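Local atomic coordinates of 2-c-methyl-d-erythritol 4-phosphate cytidylyltransferase (Streptococcus pneumoniae, PDB entry 2VSH), a protein that transfers the cytidylyl group of CTP to D-ribitol 5-phosphate, making the CDP-activated ribitol used for teichoic acid precursors. Residues A[140-144]-A[212-216]. Residues are numbered along the deposited sequence; the frame is centred on the assembly and turned at random.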
loop_
_atom_site.group_PDB
_atom_site.type_symbol
_atom_site.label_atom_id
_atom_site.label_comp_id
_atom_site.label_asym_id
_atom_site.label_seq_id
_atom_site.Cartn_x
_atom_site.Cartn_y
_atom_site.Cartn_z
ATOM N N VAL A 140 -8.457 4.204 -9.856
ATOM C CA VAL A 140 -7.730 4.507 -8.638
ATOM C C VAL A 140 -8.651 4.627 -7.423
ATOM O O VAL A 140 -9.863 4.812 -7.566
ATOM C CB VAL A 140 -6.906 5.819 -8.774
ATOM C CG1 VAL A 140 -5.985 5.774 -10.003
ATOM C CG2 VAL A 140 -7.841 7.045 -8.856
ATOM N N VAL A 141 -8.051 4.532 -6.241
ATOM C CA VAL A 141 -8.696 4.873 -4.973
ATOM C C VAL A 141 -7.792 5.865 -4.234
ATOM O O VAL A 141 -6.598 5.961 -4.532
ATOM C CB VAL A 141 -8.943 3.621 -4.071
ATOM C CG1 VAL A 141 -10.045 2.758 -4.644
ATOM C CG2 VAL A 141 -7.673 2.811 -3.859
ATOM N N GLU A 142 -8.345 6.600 -3.278
ATOM C CA GLU A 142 -7.510 7.447 -2.427
ATOM C C GLU A 142 -6.465 6.612 -1.704
ATOM O O GLU A 142 -6.783 5.563 -1.141
ATOM C CB GLU A 142 -8.350 8.212 -1.409
ATOM C CG GLU A 142 -9.250 9.265 -2.029
ATOM C CD GLU A 142 -10.044 10.054 -1.006
ATOM O OE1 GLU A 142 -9.772 9.929 0.215
ATOM O OE2 GLU A 142 -10.948 10.811 -1.431
ATOM N N ALA A 143 -5.218 7.082 -1.733
ATOM C CA ALA A 143 -4.123 6.420 -1.032
ATOM C C ALA A 143 -4.334 6.556 0.469
ATOM O O ALA A 143 -4.659 7.640 0.955
ATOM C CB ALA A 143 -2.789 7.009 -1.451
ATOM N N VAL A 144 -4.182 5.448 1.191
ATOM C CA VAL A 144 -4.373 5.427 2.643
ATOM C C VAL A 144 -3.042 5.161 3.355
ATOM O O VAL A 144 -2.871 5.500 4.528
ATOM C CB VAL A 144 -5.466 4.402 3.061
ATOM C CG1 VAL A 144 -5.533 4.238 4.580
ATOM C CG2 VAL A 144 -6.826 4.835 2.532
ATOM N N LYS A 212 -13.160 5.678 -10.481
ATOM C CA LYS A 212 -13.272 5.302 -9.084
ATOM C C LYS A 212 -13.119 3.798 -8.976
ATOM O O LYS A 212 -13.907 3.036 -9.539
ATOM C CB LYS A 212 -14.624 5.797 -8.525
ATOM C CG LYS A 212 -15.003 5.314 -7.126
ATOM C CD LYS A 212 -16.362 5.909 -6.695
ATOM C CE LYS A 212 -17.213 4.933 -5.855
ATOM N NZ LYS A 212 -16.511 4.455 -4.629
ATOM N N GLY A 213 -12.066 3.383 -8.280
ATOM C CA GLY A 213 -11.847 1.983 -7.950
ATOM C C GLY A 213 -12.642 1.611 -6.721
ATOM O O GLY A 213 -13.651 2.242 -6.414
ATOM N N GLU A 214 -12.197 0.570 -6.025
ATOM C CA GLU A 214 -12.818 0.152 -4.776
ATOM C C GLU A 214 -11.731 -0.440 -3.901
ATOM O O GLU A 214 -10.802 -1.076 -4.409
ATOM C CB GLU A 214 -13.887 -0.907 -5.059
ATOM C CG GLU A 214 -15.112 -0.818 -4.198
ATOM C CD GLU A 214 -15.994 0.360 -4.546
ATOM O OE1 GLU A 214 -16.082 1.279 -3.713
ATOM O OE2 GLU A 214 -16.595 0.375 -5.643
ATOM N N TYR A 215 -11.831 -0.235 -2.589
ATOM C CA TYR A 215 -10.848 -0.821 -1.683
ATOM C C TYR A 215 -10.873 -2.348 -1.743
ATOM O O TYR A 215 -9.848 -3.006 -1.566
ATOM C CB TYR A 215 -11.009 -0.259 -0.262
ATOM C CG TYR A 215 -10.546 1.175 -0.234
ATOM C CD1 TYR A 215 -11.448 2.224 -0.081
ATOM C CD2 TYR A 215 -9.204 1.486 -0.446
ATOM C CE1 TYR A 215 -11.010 3.559 -0.097
ATOM C CE2 TYR A 215 -8.761 2.806 -0.467
ATOM C CZ TYR A 215 -9.658 3.829 -0.292
ATOM O OH TYR A 215 -9.192 5.128 -0.323
ATOM N N SER A 216 -12.045 -2.888 -2.051
ATOM C CA SER A 216 -12.250 -4.322 -2.242
ATOM C C SER A 216 -11.675 -4.835 -3.578
ATOM O O SER A 216 -11.542 -6.037 -3.753
ATOM C CB SER A 216 -13.752 -4.643 -2.175
ATOM O OG SER A 216 -14.414 -4.001 -3.260
#
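Gly-213 N donates to Val-140 O over 2.7 Å, a nearly straight bond (N-H...O 161°) that is the last backbone bond from the end of strand 208-212 to strand 136-142, given by the first residue past the strand. Beyond it the tyrosine side chain takes over the bridging: Tyr-215 OH gives its proton to Glu-142 O at 2.6 Å. This carbonyl oxygen lies at the ring edge, near the ring plane, so the phenol reaches it without turning its face away from Val-141. With Tyr-215 CG anti to its own carbonyl carbon (chi1 -71°), the ring extends back toward 140-144, where CB of Val-141 sits over one face, 4.1 Å from the centroid of the Tyr-215 ring in a CH-pi contact. The two methyls of Val-141 divide the work: CG2 touches Tyr-215 CE2 at 3.6 Å, whereas CG1 rests on the backbone at Glu-214 N, 3.4 Å away. A branched residue thus fills both the ring side and the main-chain side, and Gly-213, without a side chain, lets Val-140 O and Val-141 CG1 come close. Val-144 CG2 adds an oblique contact near the hydroxyl, 3.7 Å from Tyr-215 OH. The charged ends turn elsewhere: Glu-214 OE2 pairs with Arg-122, which also binds Lys-212 O through NH1, and Lys-212 NZ forms a salt bridge with Glu-214 OE1, its hydrogen bond weak. Gln-169 NE2 satisfies Glu-214 O. In the mixed sheet of this GT-A-like cytidylyltransferase, strand 136-142 runs between antiparallel strand 165-175 and parallel strand 208-212, outermost within this chain, and the contact fastens the loop leading to helix 223-232 against the end of strand 136-142.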